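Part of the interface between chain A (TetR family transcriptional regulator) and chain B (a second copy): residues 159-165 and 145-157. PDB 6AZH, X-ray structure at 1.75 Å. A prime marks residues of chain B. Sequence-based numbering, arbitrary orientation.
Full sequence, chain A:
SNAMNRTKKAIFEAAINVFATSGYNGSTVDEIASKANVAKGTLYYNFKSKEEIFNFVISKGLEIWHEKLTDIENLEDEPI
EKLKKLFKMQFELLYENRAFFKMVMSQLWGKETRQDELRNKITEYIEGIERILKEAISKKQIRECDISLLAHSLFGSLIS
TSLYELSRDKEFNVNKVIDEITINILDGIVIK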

ATOM      1  N   ILE A 159      -3.072   1.429   3.891  1.00 20.23           N
ATOM      2  CA  ILE A 159      -2.569   0.444   2.950  1.00 19.27           C
ATOM      3  C   ILE A 159      -2.046  -0.776   3.688  1.00 18.68           C
ATOM      4  O   ILE A 159      -2.399  -1.913   3.362  1.00 16.80           O
ATOM      5  CB  ILE A 159      -1.490   1.060   2.042  1.00 20.82           C
ATOM      6  CG1 ILE A 159      -2.055   2.311   1.361  1.00 30.42           C
ATOM      7  CG2 ILE A 159      -1.025   0.016   1.033  1.00 25.17           C
ATOM      8  CD1 ILE A 159      -1.122   2.994   0.378  1.00 30.27           C
ATOM      9  N   SER A 160      -1.188  -0.559   4.690  1.00 18.77           N
ATOM     10  CA  SER A 160      -0.646  -1.693   5.426  1.00 19.91           C
ATOM     11  C   SER A 160      -1.736  -2.407   6.216  1.00 19.03           C
ATOM     12  O   SER A 160      -1.701  -3.638   6.344  1.00 20.00           O
ATOM     13  CB  SER A 160       0.497  -1.233   6.343  1.00 16.76           C
ATOM     14  OG  SER A 160       0.063  -0.231   7.230  1.00 22.42           O
ATOM     15  N   THR A 161      -2.736  -1.673   6.705  1.00 17.85           N
ATOM     16  CA  THR A 161      -3.841  -2.323   7.404  1.00 18.48           C
ATOM     17  C   THR A 161      -4.708  -3.125   6.438  1.00 22.08           C
ATOM     18  O   THR A 161      -5.187  -4.207   6.786  1.00 21.08           O
ATOM     19  CB  THR A 161      -4.678  -1.290   8.159  1.00 22.08           C
ATOM     20  OG1 THR A 161      -3.820  -0.584   9.058  1.00 22.44           O
ATOM     21  CG2 THR A 161      -5.780  -1.967   8.962  1.00 24.34           C
ATOM     22  N   SER A 162      -4.912  -2.617   5.222  1.00 19.75           N
ATOM     23  CA  SER A 162      -5.624  -3.396   4.211  1.00 22.23           C
ATOM     24  C   SER A 162      -4.931  -4.723   3.956  1.00 23.05           C
ATOM     25  O   SER A 162      -5.588  -5.747   3.738  1.00 21.56           O
ATOM     26  CB  SER A 162      -5.724  -2.618   2.902  1.00 21.54           C
ATOM     27  OG  SER A 162      -6.656  -1.574   2.997  1.00 25.52           O
ATOM     28  N   LEU A 163      -3.598  -4.724   3.959  1.00 21.32           N
ATOM     29  CA  LEU A 163      -2.877  -5.975   3.770  1.00 22.75           C
ATOM     30  C   LEU A 163      -3.048  -6.879   4.985  1.00 23.10           C
ATOM     31  O   LEU A 163      -3.233  -8.094   4.855  1.00 23.03           O
ATOM     32  CB  LEU A 163      -1.399  -5.680   3.507  1.00 22.57           C
ATOM     33  CG  LEU A 163      -0.516  -6.893   3.255  1.00 26.37           C
ATOM     34  CD1 LEU A 163      -0.923  -7.542   1.926  1.00 23.62           C
ATOM     35  CD2 LEU A 163       0.938  -6.476   3.234  1.00 24.01           C
ATOM     36  N   TYR A 164      -2.990  -6.293   6.175  1.00 21.07           N
ATOM     37  CA  TYR A 164      -3.258  -7.031   7.402  1.00 23.57           C
ATOM     38  C   TYR A 164      -4.663  -7.622   7.410  1.00 23.38           C
ATOM     39  O   TYR A 164      -4.864  -8.741   7.893  1.00 25.56           O
ATOM     40  CB  TYR A 164      -3.053  -6.088   8.583  1.00 21.59           C
ATOM     41  CG  TYR A 164      -3.408  -6.628   9.941  1.00 25.05           C
ATOM     42  CD1 TYR A 164      -2.551  -7.491  10.609  1.00 25.13           C
ATOM     43  CD2 TYR A 164      -4.565  -6.213  10.593  1.00 29.10           C
ATOM     44  CE1 TYR A 164      -2.853  -7.968  11.879  1.00 26.42           C
ATOM     45  CE2 TYR A 164      -4.872  -6.678  11.872  1.00 31.58           C
ATOM     46  CZ  TYR A 164      -4.005  -7.556  12.505  1.00 27.83           C
ATOM     47  OH  TYR A 164      -4.286  -8.036  13.773  1.00 34.76           O
ATOM     48  N   GLU A 165      -5.653  -6.886   6.880  1.00 22.07           N
ATOM     49  CA  GLU A 165      -7.027  -7.385   6.862  1.00 21.65           C
ATOM     50  C   GLU A 165      -7.157  -8.629   5.997  1.00 24.89           C
ATOM     51  O   GLU A 165      -8.040  -9.459   6.236  1.00 27.35           O
ATOM     52  CB  GLU A 165      -7.987  -6.299   6.363  1.00 24.09           C
ATOM     53  CG  GLU A 165      -9.486  -6.612   6.544  1.00 28.36           C
ATOM     54  CD  GLU A 165     -10.082  -7.430   5.409  1.00 28.10           C
ATOM     55  OE1 GLU A 165      -9.533  -7.421   4.286  1.00 30.88           O
ATOM     56  OE2 GLU A 165     -11.116  -8.090   5.635  1.00 31.81           O
TER
ATOM     57  N   CYS B 145       1.424  -4.877  22.532  1.00 29.47           N
ATOM     58  CA  CYS B 145       0.544  -4.414  21.471  1.00 27.36           C
ATOM     59  C   CYS B 145       0.283  -5.584  20.545  1.00 27.89           C
ATOM     60  O   CYS B 145       0.860  -6.662  20.701  1.00 29.97           O
ATOM     61  CB  CYS B 145       1.165  -3.242  20.711  1.00 29.00           C
ATOM     62  SG  CYS B 145       2.690  -3.707  19.846  1.00 32.76           S
ATOM     63  N   ASP B 146      -0.598  -5.359  19.577  1.00 25.03           N
ATOM     64  CA  ASP B 146      -0.811  -6.327  18.507  1.00 23.00           C
ATOM     65  C   ASP B 146       0.434  -6.361  17.622  1.00 25.61           C
ATOM     66  O   ASP B 146       0.674  -5.432  16.844  1.00 23.30           O
ATOM     67  CB  ASP B 146      -2.058  -5.938  17.724  1.00 21.16           C
ATOM     68  CG  ASP B 146      -2.424  -6.938  16.638  1.00 26.25           C
ATOM     69  OD1 ASP B 146      -1.563  -7.716  16.175  1.00 27.23           O
ATOM     70  OD2 ASP B 146      -3.595  -6.916  16.205  1.00 33.28           O
ATOM     71  N   ILE B 147       1.227  -7.432  17.743  1.00 24.26           N
ATOM     72  CA  ILE B 147       2.554  -7.474  17.125  1.00 25.27           C
ATOM     73  C   ILE B 147       2.438  -7.590  15.614  1.00 24.06           C
ATOM     74  O   ILE B 147       3.233  -7.009  14.861  1.00 21.72           O
ATOM     75  CB  ILE B 147       3.366  -8.645  17.711  1.00 28.99           C
ATOM     76  CG1 ILE B 147       3.664  -8.416  19.193  1.00 34.41           C
ATOM     77  CG2 ILE B 147       4.650  -8.873  16.930  1.00 30.79           C
ATOM     78  CD1 ILE B 147       4.151  -9.677  19.921  1.00 33.23           C
ATOM     79  N   SER B 148       1.474  -8.374  15.146  1.00 22.40           N
ATOM     80  CA  SER B 148       1.296  -8.535  13.709  1.00 22.31           C
ATOM     81  C   SER B 148       0.789  -7.248  13.074  1.00 22.09           C
ATOM     82  O   SER B 148       1.245  -6.859  11.990  1.00 19.59           O
ATOM     83  CB  SER B 148       0.348  -9.696  13.434  1.00 23.83           C
ATOM     84  OG  SER B 148       0.211  -9.876  12.039  1.00 33.16           O
ATOM     85  N   LEU B 149      -0.145  -6.558  13.736  1.00 22.47           N
ATOM     86  CA  LEU B 149      -0.591  -5.272  13.218  1.00 21.24           C
ATOM     87  C   LEU B 149       0.568  -4.286  13.157  1.00 18.00           C
ATOM     88  O   LEU B 149       0.772  -3.610  12.145  1.00 18.61           O
ATOM     89  CB  LEU B 149      -1.735  -4.720  14.068  1.00 17.96           C
ATOM     90  CG  LEU B 149      -2.253  -3.354  13.617  1.00 20.73           C
ATOM     91  CD1 LEU B 149      -2.792  -3.451  12.185  1.00 21.97           C
ATOM     92  CD2 LEU B 149      -3.346  -2.862  14.558  1.00 20.70           C
ATOM     93  N   LEU B 150       1.354  -4.199  14.236  1.00 16.72           N
ATOM     94  CA  LEU B 150       2.520  -3.321  14.230  1.00 17.27           C
ATOM     95  C   LEU B 150       3.524  -3.696  13.145  1.00 18.97           C
ATOM     96  O   LEU B 150       4.053  -2.814  12.458  1.00 18.40           O
ATOM     97  CB  LEU B 150       3.199  -3.328  15.598  1.00 16.83           C
ATOM     98  CG  LEU B 150       4.289  -2.264  15.771  1.00 19.69           C
ATOM     99  CD1 LEU B 150       3.815  -0.842  15.456  1.00 22.80           C
ATOM    100  CD2 LEU B 150       4.880  -2.342  17.187  1.00 21.35           C
ATOM    101  N   ALA B 151       3.820  -4.992  12.983  1.00 19.24           N
ATOM    102  CA  ALA B 151       4.781  -5.387  11.954  1.00 16.57           C
ATOM    103  C   ALA B 151       4.305  -4.977  10.559  1.00 17.53           C
ATOM    104  O   ALA B 151       5.102  -4.501   9.742  1.00 17.27           O
ATOM    105  CB  ALA B 151       5.039  -6.895  12.002  1.00 20.50           C
ATOM    106  N   HIS B 152       3.014  -5.141  10.272  1.00 17.35           N
ATOM    107  CA  HIS B 152       2.478  -4.629   9.011  1.00 17.44           C
ATOM    108  C   HIS B 152       2.672  -3.116   8.900  1.00 17.99           C
ATOM    109  O   HIS B 152       3.033  -2.608   7.835  1.00 16.94           O
ATOM    110  CB  HIS B 152       1.005  -5.011   8.872  1.00 15.73           C
ATOM    111  CG  HIS B 152       0.800  -6.425   8.444  1.00 22.10           C
ATOM    112  ND1 HIS B 152       0.959  -7.493   9.301  1.00 22.41           N
ATOM    113  CD2 HIS B 152       0.484  -6.948   7.236  1.00 18.55           C
ATOM    114  CE1 HIS B 152       0.751  -8.617   8.634  1.00 22.42           C
ATOM    115  NE2 HIS B 152       0.447  -8.312   7.385  1.00 22.82           N
ATOM    116  N   SER B 153       2.452  -2.378   9.994  1.00 17.90           N
ATOM    117  CA  SER B 153       2.671  -0.931   9.957  1.00 16.94           C
ATOM    118  C   SER B 153       4.134  -0.587   9.695  1.00 18.25           C
ATOM    119  O   SER B 153       4.428   0.398   9.009  1.00 18.23           O
ATOM    120  CB  SER B 153       2.216  -0.281  11.272  1.00 20.65           C
ATOM    121  OG  SER B 153       0.817  -0.374  11.438  1.00 22.68           O
ATOM    122  N   LEU B 154       5.070  -1.373  10.246  1.00 14.91           N
ATOM    123  CA  LEU B 154       6.489  -1.119  10.009  1.00 16.69           C
ATOM    124  C   LEU B 154       6.870  -1.378   8.561  1.00 16.73           C
ATOM    125  O   LEU B 154       7.638  -0.611   7.970  1.00 18.42           O
ATOM    126  CB  LEU B 154       7.346  -1.983  10.941  1.00 16.78           C
ATOM    127  CG  LEU B 154       7.521  -1.489  12.376  1.00 22.63           C
ATOM    128  CD1 LEU B 154       6.291  -0.809  12.896  1.00 28.95           C
ATOM    129  CD2 LEU B 154       7.946  -2.637  13.319  1.00 24.38           C
ATOM    130  N   PHE B 155       6.353  -2.455   7.971  1.00 19.92           N
ATOM    131  CA  PHE B 155       6.507  -2.628   6.530  1.00 19.23           C
ATOM    132  C   PHE B 155       5.813  -1.493   5.782  1.00 17.26           C
ATOM    133  O   PHE B 155       6.335  -0.987   4.780  1.00 19.59           O
ATOM    134  CB  PHE B 155       5.953  -3.996   6.111  1.00 19.65           C
ATOM    135  CG  PHE B 155       6.104  -4.289   4.646  1.00 19.82           C
ATOM    136  CD1 PHE B 155       7.341  -4.607   4.111  1.00 23.70           C
ATOM    137  CD2 PHE B 155       5.003  -4.256   3.806  1.00 20.74           C
ATOM    138  CE1 PHE B 155       7.465  -4.884   2.747  1.00 23.87           C
ATOM    139  CE2 PHE B 155       5.124  -4.532   2.457  1.00 22.54           C
ATOM    140  CZ  PHE B 155       6.351  -4.844   1.933  1.00 22.67           C
ATOM    141  N   GLY B 156       4.673  -1.032   6.307  1.00 17.82           N
ATOM    142  CA  GLY B 156       3.931   0.054   5.684  1.00 15.93           C
ATOM    143  C   GLY B 156       4.705   1.354   5.547  1.00 18.37           C
ATOM    144  O   GLY B 156       4.376   2.181   4.702  1.00 17.90           O
ATOM    145  N   SER B 157       5.721   1.575   6.395  1.00 18.35           N
ATOM    146  CA  SER B 157       6.533   2.778   6.240  1.00 19.19           C
ATOM    147  C   SER B 157       7.171   2.846   4.854  1.00 21.32           C
ATOM    148  O   SER B 157       7.332   3.942   4.301  1.00 18.20           O
ATOM    149  CB  SER B 157       7.600   2.845   7.351  1.00 18.64           C
ATOM    150  OG  SER B 157       8.594   1.843   7.180  1.00 24.10           O
TER
HETATM  151  O   HOH W   1       1.797   1.935   7.947  1.00 23.22           O
HETATM  152  O   HOH W   2      -0.947  -1.502   9.483  1.00 26.61           O
HETATM  153  O   HOH W   3      -2.876  -9.548  15.088  1.00 36.17           O

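Two helices, 159-165 of chain A and 147-157 of chain B, run in roughly opposed directions: their axes cross at 136° and approach to 8.5 Å. The backbones come nearest at Ser160 and Gly156′, whose CA atoms lie 4.9 Å apart. Gly156′ makes this spacing possible, because an ideal CB there would sit 2.7 Å from Ser160 CB, a clash; as it is, Ser160 CB rests 3.7 Å from Gly156′ CA and 3.2 Å from His152′ O.

Tyr164 covers the most surface, and its ring meets Leu149′ over one face and Ser148′ and His152′ along its edge. Leu149′ CD1 lies over one face, 3.9 Å from the ring centroid and 20° off the normal, the geometry of a CH-pi contact. Ser148′ OG approaches the ring edge, 3.6 Å from Tyr164 CE1. At the far end, Tyr164 OH stands 2.8 Å from Asp146′ OD2, and water 3 bridges the same two residues, 2.5 Å from Tyr164 OH and donating to Asp146′ OD1 at 2.5 Å. Asp146′ OD1 also accepts from Leu149′ N at 3.0 Å, so the N-cap of the chain B helix is part of the tyrosine's surroundings.

His152′, second in covered area, presents a ring face to Tyr164. The tyrosine edge points into it, with planes at 70° and centroids 5.4 Å apart, while Tyr164 CB sits over that ring at 4.0 Å from its centroid. The imidazole is held by its own helix: His152′ ND1 donates to Ser148′ O at 2.8 Å. Leu163 CD2 packs against its edge, 4.1 Å from His152′ CD2.

Around Ser160, water supplies the polar links. Water 1 joins Ser160 OG (2.9 Å) to Ser153′ O (3.2 Å), and water 2 joins Ser160 OG (2.8 Å) to Ser153′ OG (2.9 Å), also donating to Thr161 OG1 (3.0 Å).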